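Local coordinates for oxidoreductase (Bordetella pertussis, PDB 3Q2K), which probably oxidises a UDP-linked N-acetylglucosaminuronic acid with its bound nicotinamide cofactor, a step toward 2,3-diacetamido-2,3-dideoxy-D-mannuronic acid, at residues G103-Q108 against V119-P124; A192-R195 against W200-G203. One frame throughout, in Å; residues are numbered along the deposited sequence.

Contact 1 of 2, residues G103-Q108 against V119-P124; sequences GLHPWQ and VVSEKP. With NAI (1,4-dihydronicotinamide adenine dinucleotide), chain U.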
loop_
_atom_site.group_PDB
_atom_site.type_symbol
_atom_site.label_atom_id
_atom_site.label_comp_id
_atom_site.label_asym_id
_atom_site.label_seq_id
_atom_site.Cartn_x
_atom_site.Cartn_y
_atom_site.Cartn_z
ATOM N N GLY C 103 24.143 20.844 8.844
ATOM C CA GLY C 103 24.511 20.055 7.663
ATOM C C GLY C 103 25.959 20.019 7.204
ATOM O O GLY C 103 26.319 19.226 6.335
ATOM N N LEU C 104 26.812 20.878 7.753
ATOM C CA LEU C 104 28.255 20.724 7.578
ATOM C C LEU C 104 28.935 19.728 8.510
ATOM O O LEU C 104 30.044 19.314 8.193
ATOM C CB LEU C 104 28.988 22.034 7.859
ATOM C CG LEU C 104 28.590 23.146 6.894
ATOM C CD1 LEU C 104 29.176 24.448 7.467
ATOM C CD2 LEU C 104 29.077 22.769 5.498
ATOM N N HIS C 105 28.354 19.432 9.670
ATOM C CA HIS C 105 29.046 18.648 10.684
ATOM C C HIS C 105 29.594 17.349 10.104
ATOM O O HIS C 105 30.743 16.980 10.357
ATOM C CB HIS C 105 28.131 18.289 11.853
ATOM C CG HIS C 105 27.600 19.486 12.571
ATOM N ND1 HIS C 105 26.664 19.391 13.576
ATOM C CD2 HIS C 105 27.856 20.807 12.414
ATOM C CE1 HIS C 105 26.384 20.601 14.029
ATOM N NE2 HIS C 105 27.098 21.477 13.344
ATOM N N PRO C 106 28.773 16.641 9.318
ATOM C CA PRO C 106 29.239 15.349 8.811
ATOM C C PRO C 106 30.549 15.502 8.030
ATOM O O PRO C 106 31.526 14.753 8.151
ATOM C CB PRO C 106 28.133 14.940 7.833
ATOM C CG PRO C 106 26.917 15.705 8.260
ATOM C CD PRO C 106 27.398 16.966 8.906
ATOM N N TRP C 107 30.520 16.474 7.131
ATOM C CA TRP C 107 31.628 16.641 6.205
ATOM C C TRP C 107 32.816 17.208 6.969
ATOM O O TRP C 107 33.941 16.757 6.779
ATOM C CB TRP C 107 31.187 17.532 5.044
ATOM C CG TRP C 107 29.974 16.950 4.386
ATOM C CD1 TRP C 107 28.692 17.411 4.458
ATOM C CD2 TRP C 107 29.930 15.753 3.594
ATOM N NE1 TRP C 107 27.858 16.587 3.735
ATOM C CE2 TRP C 107 28.593 15.562 3.195
ATOM C CE3 TRP C 107 30.897 14.837 3.164
ATOM C CZ2 TRP C 107 28.211 14.501 2.369
ATOM C CZ3 TRP C 107 30.517 13.779 2.355
ATOM C CH2 TRP C 107 29.182 13.617 1.967
ATOM N N GLN C 108 32.576 18.138 7.884
ATOM C CA GLN C 108 33.673 18.632 8.701
ATOM C C GLN C 108 34.196 17.483 9.562
ATOM O O GLN C 108 35.408 17.320 9.718
ATOM C CB GLN C 108 33.232 19.854 9.516
ATOM C CG GLN C 108 33.065 21.038 8.584
ATOM C CD GLN C 108 32.637 22.297 9.299
ATOM O OE1 GLN C 108 32.886 23.402 8.826
ATOM N NE2 GLN C 108 31.963 22.141 10.427
ATOM N N VAL C 119 36.577 14.586 17.417
ATOM C CA VAL C 119 35.533 15.504 16.965
ATOM C C VAL C 119 34.479 15.613 18.054
ATOM O O VAL C 119 34.036 14.594 18.585
ATOM C CB VAL C 119 34.766 14.957 15.752
ATOM C CG1 VAL C 119 33.542 15.828 15.452
ATOM C CG2 VAL C 119 35.711 14.765 14.577
ATOM N N VAL C 120 34.153 16.849 18.415
ATOM C CA VAL C 120 32.977 17.098 19.243
ATOM C C VAL C 120 31.968 17.784 18.332
ATOM O O VAL C 120 32.148 18.957 18.010
ATOM C CB VAL C 120 33.264 17.958 20.488
ATOM C CG1 VAL C 120 32.002 18.139 21.314
ATOM C CG2 VAL C 120 34.332 17.316 21.358
ATOM N N SER C 121 30.956 17.062 17.859
ATOM C CA SER C 121 29.988 17.686 16.955
ATOM C C SER C 121 28.802 18.258 17.718
ATOM O O SER C 121 28.291 17.589 18.622
ATOM C CB SER C 121 29.447 16.667 15.948
ATOM O OG SER C 121 28.589 17.310 15.024
ATOM N N GLU C 122 28.373 19.472 17.382
ATOM C CA GLU C 122 27.129 19.970 17.967
ATOM C C GLU C 122 25.920 19.179 17.485
ATOM O O GLU C 122 26.000 18.511 16.449
ATOM C CB GLU C 122 26.883 21.444 17.633
ATOM C CG GLU C 122 27.345 22.361 18.740
ATOM C CD GLU C 122 26.451 22.261 19.963
ATOM O OE1 GLU C 122 26.720 22.930 20.986
ATOM O OE2 GLU C 122 25.458 21.507 19.895
ATOM N N LYS C 123 24.819 19.244 18.227
ATOM C CA LYS C 123 23.596 18.583 17.780
ATOM C C LYS C 123 22.979 19.367 16.627
ATOM O O LYS C 123 23.225 20.563 16.487
ATOM C CB LYS C 123 22.619 18.284 18.924
ATOM C CG LYS C 123 22.161 19.470 19.764
ATOM C CD LYS C 123 21.804 20.668 18.894
ATOM C CE LYS C 123 20.321 20.867 18.604
ATOM N NZ LYS C 123 20.154 22.199 17.938
ATOM N N PRO C 124 22.267 18.672 15.730
ATOM C CA PRO C 124 22.369 17.222 15.755
ATOM C C PRO C 124 23.577 16.883 14.885
ATOM O O PRO C 124 24.113 17.769 14.211
ATOM C CB PRO C 124 21.086 16.809 15.037
ATOM C CG PRO C 124 20.992 17.849 13.953
ATOM C CD PRO C 124 21.424 19.148 14.617
HETATM P PA NAI U . 25.273 30.353 13.697
HETATM O O1A NAI U . 24.852 30.962 12.418
HETATM O O2A NAI U . 25.144 31.491 14.832
HETATM O O5B NAI U . 26.860 30.128 13.876
HETATM C C5B NAI U . 27.394 29.870 12.582
HETATM C C4B NAI U . 28.899 30.063 12.449
HETATM O O4B NAI U . 29.448 29.041 11.605
HETATM C C3B NAI U . 28.902 31.418 11.715
HETATM O O3B NAI U . 29.832 32.269 12.389
HETATM C C2B NAI U . 29.258 30.950 10.277
HETATM O O2B NAI U . 30.033 31.910 9.553
HETATM C C1B NAI U . 30.211 29.792 10.649
HETATM N N9A NAI U . 30.443 29.003 9.452
HETATM C C8A NAI U . 29.613 28.818 8.390
HETATM N N7A NAI U . 30.216 28.021 7.552
HETATM C C5A NAI U . 31.442 27.655 7.988
HETATM C C6A NAI U . 32.493 26.839 7.527
HETATM N N6A NAI U . 32.414 26.146 6.332
HETATM N N1A NAI U . 33.563 26.722 8.308
HETATM C C2A NAI U . 33.651 27.327 9.480
HETATM N N3A NAI U . 32.693 28.099 9.946
HETATM C C4A NAI U . 31.580 28.270 9.245
HETATM O O3 NAI U . 24.180 29.315 14.243
HETATM P PN NAI U . 24.528 28.557 15.615
HETATM O O1N NAI U . 23.256 28.842 16.434
HETATM O O2N NAI U . 25.692 28.995 16.529
HETATM O O5D NAI U . 24.476 26.983 15.248
HETATM C C5D NAI U . 25.279 26.298 16.200
HETATM C C4D NAI U . 25.398 24.815 15.831
HETATM O O4D NAI U . 25.261 24.283 17.165
HETATM C C3D NAI U . 24.192 24.280 15.032
HETATM O O3D NAI U . 24.256 22.883 14.776
HETATM C C2D NAI U . 23.092 24.438 16.100
HETATM O O2D NAI U . 22.131 23.416 15.861
HETATM C C1D NAI U . 23.874 23.941 17.340
HETATM N N1N NAI U . 23.433 24.556 18.589
HETATM C C2N NAI U . 23.351 23.774 19.644
HETATM C C3N NAI U . 22.940 24.334 20.846
HETATM C C7N NAI U . 22.824 23.473 22.037
HETATM O O7N NAI U . 22.102 23.817 22.951
HETATM N N7N NAI U . 23.504 22.309 22.051
HETATM C C4N NAI U . 22.605 25.686 20.901
HETATM C C5N NAI U . 22.700 26.433 19.743
HETATM C C6N NAI U . 23.138 25.838 18.575
#
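Ser121, the last residue of strand 118-121, meets the imidazole of His105 on helix 105-114. Its hydroxyl is swung anti to the backbone N (chi1 -176°), which brings OG within 3.4 Å of His105 CB and beside ND1, obliquely to the ring. Ser121 OG also donates to Glu122 O, the carbonyl of its neighbour, at 3.2 Å. That carbonyl also approaches the imidazole obliquely, while Glu122 CB packs 3.7 Å from His105 CE1. The carboxylate of Glu122 turns away from the histidine toward the cofactor: the N-H of the carboxamide nitrogen NAI N7N runs nearly straight to Glu122 OE2 (3.0 Å, 171°). OE2 also takes the backbone N-H of Lys123 on its anti side, so two donors grip one oxygen; OE1 is held by His45 and His321.

Strand 95-98, helix 105-114 and strand 118-121 form a beta-alpha-beta unit of the Rossmann fold, and the cofactor lies across the C-terminal end of its parallel strands. Just past that end, Lys123 O accepts hydrogen bonds from both ribose hydroxyls of NAI, O3D and O2D. The lysine side chain starts between the backbone N and carbonyl carbon and bends again further out, curling back so that Lys123 NZ reaches NAI O2D at 3.1 Å. NZ also bonds O3' of the UDP-sugar, bridging cofactor and substrate. Pro124 follows through a cis peptide bond, as in the Glu-Lys-Pro motif of the GFO/IDH/MocA family. Its carbonyl O lies near the plane of the imidazole and takes a weak, bent hydrogen bond from His105 ND1 (3.1 Å, 135°). At the other ring nitrogen, NE2 is bonded to Thr100 O, while His105 CE1 comes to 3.2 Å from NAI O3D.

Contact 2 of 2, residues A192-R195 against W200-G203; sequences ARWR and WDGG. With NAI (1,4-dihydronicotinamide adenine dinucleotide), chain U.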
loop_
_atom_site.group_PDB
_atom_site.type_symbol
_atom_site.label_atom_id
_atom_site.label_comp_id
_atom_site.label_asym_id
_atom_site.label_seq_id
_atom_site.Cartn_x
_atom_site.Cartn_y
_atom_site.Cartn_z
ATOM N N ALA C 192 20.093 33.997 9.937
ATOM C CA ALA C 192 21.024 33.351 9.002
ATOM C C ALA C 192 20.377 32.517 7.896
ATOM O O ALA C 192 19.319 31.913 8.085
ATOM C CB ALA C 192 22.095 32.531 9.725
ATOM N N ARG C 193 21.003 32.497 6.724
ATOM C CA ARG C 193 20.399 31.895 5.535
ATOM C C ARG C 193 20.185 30.392 5.656
ATOM O O ARG C 193 19.378 29.842 4.914
ATOM C CB ARG C 193 21.253 32.113 4.282
ATOM C CG ARG C 193 20.981 33.395 3.505
ATOM C CD ARG C 193 22.141 33.668 2.559
ATOM N NE ARG C 193 22.210 35.054 2.103
ATOM C CZ ARG C 193 23.157 35.511 1.290
ATOM N NH1 ARG C 193 24.108 34.690 0.865
ATOM N NH2 ARG C 193 23.159 36.779 0.897
ATOM N N TRP C 194 20.947 29.730 6.522
ATOM C CA TRP C 194 20.947 28.274 6.587
ATOM C C TRP C 194 19.793 27.727 7.419
ATOM O O TRP C 194 19.505 26.531 7.372
ATOM C CB TRP C 194 22.235 27.785 7.247
ATOM C CG TRP C 194 22.435 28.108 8.705
ATOM C CD1 TRP C 194 23.053 29.215 9.206
ATOM C CD2 TRP C 194 22.120 27.287 9.842
ATOM N NE1 TRP C 194 23.153 29.131 10.574
ATOM C CE2 TRP C 194 22.591 27.954 10.992
ATOM C CE3 TRP C 194 21.534 26.026 9.995
ATOM C CZ2 TRP C 194 22.442 27.437 12.283
ATOM C CZ3 TRP C 194 21.392 25.502 11.285
ATOM C CH2 TRP C 194 21.823 26.219 12.413
ATOM N N ARG C 195 19.161 28.611 8.185
ATOM C CA ARG C 195 18.234 28.216 9.245
ATOM C C ARG C 195 16.926 27.794 8.584
ATOM O O ARG C 195 16.545 28.450 7.622
ATOM C CB ARG C 195 18.009 29.410 10.178
ATOM C CG ARG C 195 19.059 29.520 11.276
ATOM C CD ARG C 195 18.681 30.665 12.209
ATOM N NE ARG C 195 19.761 31.135 13.071
ATOM C CZ ARG C 195 20.318 30.383 14.014
ATOM N NH1 ARG C 195 21.280 30.880 14.776
ATOM N NH2 ARG C 195 19.915 29.132 14.204
ATOM N N TRP C 200 20.621 22.205 5.563
ATOM C CA TRP C 200 21.511 22.777 6.565
ATOM C C TRP C 200 21.063 22.590 8.014
ATOM O O TRP C 200 21.878 22.601 8.940
ATOM C CB TRP C 200 21.871 24.230 6.206
ATOM C CG TRP C 200 22.334 24.336 4.773
ATOM C CD1 TRP C 200 21.701 24.985 3.747
ATOM C CD2 TRP C 200 23.495 23.728 4.189
ATOM N NE1 TRP C 200 22.408 24.844 2.575
ATOM C CE2 TRP C 200 23.510 24.069 2.819
ATOM C CE3 TRP C 200 24.545 22.957 4.702
ATOM C CZ2 TRP C 200 24.511 23.645 1.946
ATOM C CZ3 TRP C 200 25.539 22.531 3.829
ATOM C CH2 TRP C 200 25.530 22.900 2.473
ATOM N N ASP C 201 19.763 22.432 8.236
ATOM C CA ASP C 201 19.166 22.651 9.555
ATOM C C ASP C 201 18.046 21.651 9.838
ATOM O O ASP C 201 18.006 21.044 10.904
ATOM C CB ASP C 201 18.609 24.081 9.553
ATOM C CG ASP C 201 18.217 24.625 10.921
ATOM O OD1 ASP C 201 18.453 24.063 12.018
ATOM O OD2 ASP C 201 17.618 25.720 10.878
ATOM N N GLY C 202 17.129 21.445 8.899
ATOM C CA GLY C 202 15.886 20.755 9.230
ATOM C C GLY C 202 14.954 21.731 9.919
ATOM O O GLY C 202 15.200 22.937 9.928
ATOM N N GLY C 203 13.880 21.229 10.514
ATOM C CA GLY C 203 12.847 22.102 11.064
ATOM C C GLY C 203 12.762 22.008 12.576
ATOM O O GLY C 203 13.719 21.569 13.218
HETATM P PA NAI U . 25.273 30.353 13.697
HETATM O O1A NAI U . 24.852 30.962 12.418
HETATM O O2A NAI U . 25.144 31.491 14.832
HETATM O O5B NAI U . 26.860 30.128 13.876
HETATM C C5B NAI U . 27.394 29.870 12.582
HETATM C C4B NAI U . 28.899 30.063 12.449
HETATM O O4B NAI U . 29.448 29.041 11.605
HETATM C C3B NAI U . 28.902 31.418 11.715
HETATM O O3B NAI U . 29.832 32.269 12.389
HETATM C C2B NAI U . 29.258 30.950 10.277
HETATM O O2B NAI U . 30.033 31.910 9.553
HETATM C C1B NAI U . 30.211 29.792 10.649
HETATM N N9A NAI U . 30.443 29.003 9.452
HETATM C C8A NAI U . 29.613 28.818 8.390
HETATM N N7A NAI U . 30.216 28.021 7.552
HETATM C C5A NAI U . 31.442 27.655 7.988
HETATM C C6A NAI U . 32.493 26.839 7.527
HETATM N N6A NAI U . 32.414 26.146 6.332
HETATM N N1A NAI U . 33.563 26.722 8.308
HETATM C C2A NAI U . 33.651 27.327 9.480
HETATM N N3A NAI U . 32.693 28.099 9.946
HETATM C C4A NAI U . 31.580 28.270 9.245
HETATM O O3 NAI U . 24.180 29.315 14.243
HETATM P PN NAI U . 24.528 28.557 15.615
HETATM O O1N NAI U . 23.256 28.842 16.434
HETATM O O2N NAI U . 25.692 28.995 16.529
HETATM O O5D NAI U . 24.476 26.983 15.248
HETATM C C5D NAI U . 25.279 26.298 16.200
HETATM C C4D NAI U . 25.398 24.815 15.831
HETATM O O4D NAI U . 25.261 24.283 17.165
HETATM C C3D NAI U . 24.192 24.280 15.032
HETATM O O3D NAI U . 24.256 22.883 14.776
HETATM C C2D NAI U . 23.092 24.438 16.100
HETATM O O2D NAI U . 22.131 23.416 15.861
HETATM C C1D NAI U . 23.874 23.941 17.340
HETATM N N1N NAI U . 23.433 24.556 18.589
HETATM C C2N NAI U . 23.351 23.774 19.644
HETATM C C3N NAI U . 22.940 24.334 20.846
HETATM C C7N NAI U . 22.824 23.473 22.037
HETATM O O7N NAI U . 22.102 23.817 22.951
HETATM N N7N NAI U . 23.504 22.309 22.051
HETATM C C4N NAI U . 22.605 25.686 20.901
HETATM C C5N NAI U . 22.700 26.433 19.743
HETATM C C6N NAI U . 23.138 25.838 18.575
#
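Trp194 crosses the loop to Trp200 and Asp201 and ends on the cofactor. Its CB packs 3.7 Å from CB of Trp200. From there the indole rises between the backbone N and carbonyl carbon (chi1 67°). CE3 lies 3.5 Å from Asp201 CB, and CZ3 comes to 3.3 Å from Asp201 CG, the ring and carboxylate planes standing 56° apart. Further round the six-membered ring, CZ2 is 3.2 Å from NAI O3, the oxygen bridging the two phosphates. On the five-membered ring, NE1 gives its hydrogen to NAI O1A, which lies in the ring plane (3.1 Å, 166°). One indole face is covered by Arg195 CG, centred over it; the arginine then extends until NH1 bonds NAI O1N on the other phosphate. The two oxygens of Asp201 have their hydrogen-bond partners outside the indole: OD2 lies against CA of Arg195 and accepts the N-H of the next residue, Gly196, and OD1 is bonded to Asn207. Thus each phosphate receives an N-H from this loop, one neutral and one positive. Arg195 probably offsets part of the diphosphate charge, while Asp201, bonded to uncharged N-H groups, has its carboxylate too far from the guanidinium for a salt bridge.

Both contacts are buried and both touch the nicotinamide cofactor, but from different domains. Contact 1 joins a helix and a strand inside the Rossmann domain and serves the nicotinamide ribose and carboxamide; contact 2 folds one loop of the C-terminal alpha/beta domain onto itself beside the diphosphate. Carbonyls and a carboxylate dominate the first; an indole against a carboxylate, with indole and guanidinium donors, the second. Their centres lie about 14 Å apart, and the domains meet directly between them: Gly103 N probably hydrogen-bonds Trp200 O at 2.9 Å, and Leu104 packs on the Trp200 ring. Both border the second subunit, whose Lys137 makes a cation-pi contact with Trp107 and whose Arg343 packs on Trp200.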